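Local coordinates for Alpha/beta hydrolase fold-3 domain-containing protein (Enterococcus faecalis, PDB 2QRU) that is of unknown function but has the alpha/beta hydrolase fold and is probably a hydrolase acting through a serine nucleophile, at residues V31-G36 against L62-L67; G37-T42 against L68-K73. All coordinates share one frame; numbering follows the deposited sequence.

Interaction 1: residues V31-G36 against L62-L67. With PO4 (phosphate ion), chain B.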
loop_
_atom_site.group_PDB
_atom_site.type_symbol
_atom_site.label_atom_id
_atom_site.label_comp_id
_atom_site.label_asym_id
_atom_site.label_seq_id
_atom_site.Cartn_x
_atom_site.Cartn_y
_atom_site.Cartn_z
ATOM N N VAL A 31 8.426 -3.853 5.187
ATOM C CA VAL A 31 8.016 -4.191 3.820
ATOM C C VAL A 31 7.115 -3.060 3.337
ATOM O O VAL A 31 6.119 -2.734 4.001
ATOM C CB VAL A 31 7.275 -5.547 3.746
ATOM C CG1 VAL A 31 6.896 -5.855 2.286
ATOM C CG2 VAL A 31 8.166 -6.657 4.326
ATOM N N TYR A 32 7.477 -2.446 2.206
ATOM C CA TYR A 32 6.740 -1.315 1.671
ATOM C C TYR A 32 5.885 -1.740 0.468
ATOM O O TYR A 32 6.420 -2.330 -0.491
ATOM C CB TYR A 32 7.700 -0.214 1.244
ATOM C CG TYR A 32 7.032 0.893 0.476
ATOM C CD1 TYR A 32 6.221 1.815 1.139
ATOM C CD2 TYR A 32 7.198 1.014 -0.915
ATOM C CE1 TYR A 32 5.590 2.851 0.455
ATOM C CE2 TYR A 32 6.567 2.044 -1.633
ATOM C CZ TYR A 32 5.758 2.954 -0.939
ATOM O OH TYR A 32 5.116 3.975 -1.609
ATOM N N LEU A 33 4.595 -1.398 0.520
ATOM C CA LEU A 33 3.621 -1.683 -0.564
ATOM C C LEU A 33 3.167 -0.392 -1.234
ATOM O O LEU A 33 2.516 0.461 -0.588
ATOM C CB LEU A 33 2.403 -2.452 -0.031
ATOM C CG LEU A 33 2.798 -3.763 0.648
ATOM C CD1 LEU A 33 1.586 -4.438 1.239
ATOM C CD2 LEU A 33 3.525 -4.723 -0.338
ATOM N N HIS A 34 3.455 -0.280 -2.529
ATOM C CA HIS A 34 3.305 0.980 -3.269
ATOM C C HIS A 34 1.828 1.350 -3.582
ATOM O O HIS A 34 0.901 0.569 -3.322
ATOM C CB HIS A 34 4.132 0.921 -4.568
ATOM C CG HIS A 34 3.624 -0.075 -5.583
ATOM N ND1 HIS A 34 2.485 0.137 -6.333
ATOM C CD2 HIS A 34 4.114 -1.273 -5.979
ATOM C CE1 HIS A 34 2.313 -0.873 -7.180
ATOM N NE2 HIS A 34 3.281 -1.752 -6.975
ATOM N N GLY A 35 1.620 2.551 -4.131
ATOM C CA GLY A 35 0.285 3.025 -4.492
ATOM C C GLY A 35 -0.086 2.703 -5.941
ATOM O O GLY A 35 0.685 2.037 -6.651
ATOM N N GLY A 36 -1.245 3.208 -6.378
ATOM C CA GLY A 36 -1.675 3.071 -7.767
ATOM C C GLY A 36 -2.995 2.337 -7.958
ATOM O O GLY A 36 -3.261 1.826 -9.057
ATOM N N LEU A 62 12.128 -3.200 2.311
ATOM C CA LEU A 62 11.881 -4.193 1.254
ATOM C C LEU A 62 10.669 -3.696 0.467
ATOM O O LEU A 62 9.541 -3.853 0.917
ATOM C CB LEU A 62 11.612 -5.573 1.879
ATOM C CG LEU A 62 12.700 -6.045 2.856
ATOM C CD1 LEU A 62 12.294 -7.302 3.581
ATOM C CD2 LEU A 62 14.048 -6.233 2.138
ATOM N N ALA A 63 10.914 -3.059 -0.678
ATOM C CA ALA A 63 9.841 -2.481 -1.481
ATOM C C ALA A 63 9.379 -3.550 -2.466
ATOM O O ALA A 63 10.165 -3.989 -3.304
ATOM C CB ALA A 63 10.339 -1.229 -2.216
ATOM N N LEU A 64 8.125 -3.979 -2.354
ATOM C CA LEU A 64 7.722 -5.267 -2.937
ATOM C C LEU A 64 6.740 -5.145 -4.116
ATOM O O LEU A 64 5.814 -4.322 -4.085
ATOM C CB LEU A 64 7.099 -6.142 -1.806
ATOM C CG LEU A 64 6.811 -7.618 -2.054
ATOM C CD1 LEU A 64 8.101 -8.376 -2.453
ATOM C CD2 LEU A 64 6.124 -8.299 -0.835
ATOM N N ASP A 65 6.929 -5.989 -5.140
ATOM C CA ASP A 65 5.954 -6.051 -6.236
ATOM C C ASP A 65 4.662 -6.714 -5.782
ATOM O O ASP A 65 4.688 -7.652 -4.980
ATOM C CB ASP A 65 6.473 -6.946 -7.375
ATOM C CG ASP A 65 7.590 -6.326 -8.210
ATOM O OD1 ASP A 65 7.882 -5.119 -8.140
ATOM O OD2 ASP A 65 8.185 -7.103 -8.980
ATOM N N TYR A 66 3.546 -6.295 -6.378
ATOM C CA TYR A 66 2.330 -7.090 -6.328
ATOM C C TYR A 66 1.597 -7.058 -7.679
ATOM O O TYR A 66 1.816 -6.152 -8.505
ATOM C CB TYR A 66 1.474 -6.639 -5.143
ATOM C CG TYR A 66 1.068 -5.170 -5.148
ATOM C CD1 TYR A 66 0.001 -4.720 -5.962
ATOM C CD2 TYR A 66 1.739 -4.223 -4.326
ATOM C CE1 TYR A 66 -0.403 -3.391 -5.958
ATOM C CE2 TYR A 66 1.317 -2.887 -4.304
ATOM C CZ TYR A 66 0.251 -2.475 -5.102
ATOM O OH TYR A 66 -0.176 -1.162 -5.059
ATOM N N LEU A 67 0.774 -8.066 -7.926
ATOM C CA LEU A 67 0.063 -8.155 -9.204
ATOM C C LEU A 67 -0.965 -7.025 -9.353
ATOM O O LEU A 67 -1.518 -6.528 -8.338
ATOM C CB LEU A 67 -0.601 -9.538 -9.341
ATOM C CG LEU A 67 0.407 -10.682 -9.499
ATOM C CD1 LEU A 67 -0.340 -12.001 -9.433
ATOM C CD2 LEU A 67 1.216 -10.587 -10.827
HETATM P P PO4 B . -3.729 5.262 -5.248
HETATM O O1 PO4 B . -5.066 5.651 -4.634
HETATM O O2 PO4 B . -3.845 5.421 -6.759
HETATM O O3 PO4 B . -2.624 6.231 -4.819
HETATM O O4 PO4 B . -3.399 3.845 -4.809
HETATM O O HOH W 1 5.783 -1.758 -3.223
HETATM O O HOH W 2 3.393 -4.030 -8.345
HETATM O O HOH W 3 -1.370 -0.253 -7.389
#

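Interaction 2: residues G37-T42 against L68-K73. With PO4 (phosphate ion), chain B; EDO (1,2-ethanediol), chain G.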
loop_
_atom_site.group_PDB
_atom_site.type_symbol
_atom_site.label_atom_id
_atom_site.label_comp_id
_atom_site.label_asym_id
_atom_site.label_seq_id
_atom_site.Cartn_x
_atom_site.Cartn_y
_atom_site.Cartn_z
ATOM N N GLY A 37 -3.821 2.279 -6.913
ATOM C CA GLY A 37 -5.180 1.720 -7.067
ATOM C C GLY A 37 -5.291 0.237 -7.408
ATOM O O GLY A 37 -6.364 -0.215 -7.813
HETATM N N MSE A 38 -4.199 -0.510 -7.233
HETATM C CA MSE A 38 -4.086 -1.920 -7.667
HETATM C C MSE A 38 -4.245 -2.098 -9.161
HETATM O O MSE A 38 -4.512 -3.207 -9.625
HETATM C CB MSE A 38 -5.052 -2.841 -6.894
HETATM C CG MSE A 38 -4.654 -2.902 -5.416
HETATM SE SE MSE A 38 -6.049 -3.810 -4.333
HETATM C CE MSE A 38 -7.403 -2.383 -4.372
ATOM N N ILE A 39 -4.104 -0.991 -9.901
ATOM C CA ILE A 39 -4.127 -1.021 -11.371
ATOM C C ILE A 39 -2.817 -0.520 -12.009
ATOM O O ILE A 39 -2.419 -0.998 -13.092
ATOM C CB ILE A 39 -5.298 -0.182 -11.967
ATOM C CG1 ILE A 39 -6.667 -0.557 -11.350
ATOM C CG2 ILE A 39 -5.278 -0.226 -13.505
ATOM C CD1 ILE A 39 -7.343 -1.654 -11.957
ATOM N N TYR A 40 -2.162 0.468 -11.390
ATOM C CA TYR A 40 -0.893 0.962 -11.916
ATOM C C TYR A 40 0.168 1.101 -10.818
ATOM O O TYR A 40 -0.091 0.800 -9.662
ATOM C CB TYR A 40 -1.092 2.280 -12.696
ATOM C CG TYR A 40 -1.243 3.549 -11.866
ATOM C CD1 TYR A 40 -2.462 3.892 -11.261
ATOM C CD2 TYR A 40 -0.160 4.426 -11.710
ATOM C CE1 TYR A 40 -2.588 5.070 -10.493
ATOM C CE2 TYR A 40 -0.270 5.599 -10.950
ATOM C CZ TYR A 40 -1.480 5.929 -10.365
ATOM O OH TYR A 40 -1.554 7.098 -9.622
ATOM N N GLY A 41 1.370 1.511 -11.215
ATOM C CA GLY A 41 2.377 1.937 -10.241
ATOM C C GLY A 41 3.474 0.928 -9.998
ATOM O O GLY A 41 3.526 -0.133 -10.643
ATOM N N THR A 42 4.340 1.254 -9.035
ATOM C CA THR A 42 5.614 0.600 -8.920
ATOM C C THR A 42 6.183 0.751 -7.518
ATOM O O THR A 42 6.011 1.796 -6.890
ATOM C CB THR A 42 6.596 1.219 -9.964
ATOM O OG1 THR A 42 7.906 0.682 -9.784
ATOM C CG2 THR A 42 6.663 2.744 -9.817
ATOM N N LEU A 68 -1.243 -6.649 -10.608
ATOM C CA LEU A 68 -2.123 -5.521 -10.887
ATOM C C LEU A 68 -3.341 -5.955 -11.677
ATOM O O LEU A 68 -3.258 -6.838 -12.539
ATOM C CB LEU A 68 -1.400 -4.405 -11.647
ATOM C CG LEU A 68 -0.140 -3.835 -10.980
ATOM C CD1 LEU A 68 0.534 -2.858 -11.918
ATOM C CD2 LEU A 68 -0.488 -3.178 -9.627
ATOM N N ALA A 69 -4.459 -5.319 -11.334
ATOM C CA ALA A 69 -5.738 -5.474 -12.025
ATOM C C ALA A 69 -5.770 -4.575 -13.269
ATOM O O ALA A 69 -4.981 -3.616 -13.368
ATOM C CB ALA A 69 -6.895 -5.142 -11.051
ATOM N N PRO A 70 -6.651 -4.881 -14.249
ATOM C CA PRO A 70 -7.610 -5.997 -14.318
ATOM C C PRO A 70 -6.966 -7.337 -14.672
ATOM O O PRO A 70 -7.665 -8.365 -14.648
ATOM C CB PRO A 70 -8.561 -5.571 -15.452
ATOM C CG PRO A 70 -7.649 -4.781 -16.400
ATOM C CD PRO A 70 -6.661 -4.057 -15.480
ATOM N N ASN A 71 -5.672 -7.309 -15.044
ATOM C CA ASN A 71 -4.915 -8.495 -15.495
ATOM C C ASN A 71 -5.010 -9.623 -14.472
ATOM O O ASN A 71 -5.204 -10.785 -14.839
ATOM C CB ASN A 71 -3.453 -8.143 -15.781
ATOM C CG ASN A 71 -3.307 -6.960 -16.714
ATOM O OD1 ASN A 71 -3.962 -5.931 -16.544
ATOM N ND2 ASN A 71 -2.427 -7.091 -17.707
ATOM N N THR A 72 -4.947 -9.255 -13.187
ATOM C CA THR A 72 -5.131 -10.175 -12.073
ATOM C C THR A 72 -6.183 -9.555 -11.143
ATOM O O THR A 72 -6.100 -8.360 -10.851
ATOM C CB THR A 72 -3.811 -10.376 -11.299
ATOM O OG1 THR A 72 -2.810 -10.909 -12.188
ATOM C CG2 THR A 72 -4.009 -11.324 -10.141
ATOM N N LYS A 73 -7.173 -10.353 -10.719
ATOM C CA LYS A 73 -8.298 -9.867 -9.886
ATOM C C LYS A 73 -7.893 -9.751 -8.418
ATOM O O LYS A 73 -6.919 -10.375 -8.004
ATOM C CB LYS A 73 -9.534 -10.775 -10.042
ATOM C CG LYS A 73 -10.040 -10.876 -11.485
ATOM C CD LYS A 73 -10.022 -9.508 -12.180
ATOM C CE LYS A 73 -10.678 -9.604 -13.554
ATOM N NZ LYS A 73 -10.428 -8.400 -14.385
HETATM P P PO4 B . -3.729 5.262 -5.248
HETATM O O1 PO4 B . -5.066 5.651 -4.634
HETATM O O2 PO4 B . -3.845 5.421 -6.759
HETATM O O3 PO4 B . -2.624 6.231 -4.819
HETATM O O4 PO4 B . -3.399 3.845 -4.809
HETATM C C1 EDO G . 2.591 6.219 -7.802
HETATM O O1 EDO G . 1.866 6.419 -6.571
HETATM C C2 EDO G . 2.280 4.782 -8.253
HETATM O O2 EDO G . 3.278 3.804 -7.937
#

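Interaction 1: residues V31-G36 against L62-L67
Tyr66 donates its hydroxyl hydrogen to the backbone oxygen of His34, with Tyr66 OH 2.7 Å from His34 O and the donor well above the carbonyl plane. The same hydroxyl receives a hydrogen bond from a water that also donates to Gly35 O. The two rings lie almost flat on each other in an offset stack, their planes 16° apart and their centroids 4.1 Å apart, with Tyr66 CE2 over the middle of the imidazole and His34 NE2 nearer the rim of the phenol. In both residues CG sits between the backbone N and the carbonyl carbon (chi1 67° in His34, 58° in Tyr66), which turns the rings toward each other across the gap between the chains. The imidazole's rotation is fixed at its edge: His34 ND1 donates in the ring plane to Gly35 O at 2.6 Å, and a second water joins His34 NE2 to Tyr66 N.

Upstream lies the parallel pairing of strands 28-33 and 59-64, neighbours in the central sheet and the two strands of a beta-alpha-beta unit. Both backbone polar groups of Tyr32 pair with the neighbouring strand: Tyr32 N donates to Leu62 O at 2.8 Å, and Tyr32 O accepts from Leu64 N at 3.0 Å. Past these bonds the chains diverge, and a third water bridges Tyr32 O and Leu64 O. Strand 28-33 then runs into the His-Gly-Gly-Gly sequence, the oxyanion-hole loop in relatives of this family; Gly36 N here binds an oxygen of a phosphate ion, probably from the crystallisation liquor.

On one sheet face Val31 CG1 meets Leu64 CD2 at 4.0 Å, and Leu33 CD2 packs on Leu64 CB, beneath helices 74-93 and 105-119. On the other, Ala63 CB touches the edge of the Tyr32 ring, whose hydroxyl bonds to Asp45.

Interaction 2: residues G37-T42 against L68-K73
The glycine-rich loop that follows strand 28-33, corresponding to the oxyanion-hole loop of related hydrolases, here rests against the loop leading from strand 59-64 into helix 74-93. One direct hydrogen bond ties them: Ala69 N donates to Met38 O at 2.7 Å, in the carbonyl plane, with an N-H...O angle of 160°. Met38, a selenomethionine in this crystal, has a positive phi of 61°, part of the turn that directs its carbonyl at the second loop while its side chain leads away to helix 105-119.

Ile39 curls round the carbonyl of Ala69. Its CA approaches Ala69 O at 3.4 Å in a CH...O contact, and CG2 and CD1 both lie against that oxygen. Turned out of the extended position (chi2 -86°), CD1 lies against the Ala69-Pro70 junction, a cis peptide, where it reaches Ala69 CB at 3.6 Å and, more distantly, Pro70 CD. Arg172 hydrogen-bonds to both Ala69 O and Ile39 O, a shared partner for the two oxygens beside this apolar patch.

Leu68 lies against the backbone of the first loop, CD1 coming within 3.7 Å of Ile39 O and CD2 within 4.0 Å of Tyr40 O.

At the other end Gly37 N binds oxygen O4 of the phosphate, a probable crystallisation component, at 2.7 Å, and Ala105 N and His249 NE2 hold the same ion. Backbone N-H groups from a glycine-rich loop and from the residue after the putative nucleophile, Ser104, converging on an anion are characteristic of an alpha/beta-hydrolase oxyanion hole.

In the fold
Interactions 1 and 2 follow the same two strands outward into the loops that succeed them, and both are buried. Interaction 1 lies nearer the centre of the chain and begins as regular parallel strand pairing, passing into ring stacking and water bridges where the strands separate. Interaction 2 joins the succeeding loops, where a single backbone bond and aliphatic contacts replace the repeated strand bonds, and where an arginine side chain engages carbonyl oxygens. The two meet at His34, which packs against the backbone of Tyr40, Gly41 and Thr42, and at Leu67 against Thr72. They also share the phosphate, gripped by Gly36 from one and Gly37 from the other, beside the probable Ser104-His249-Asp221 triad.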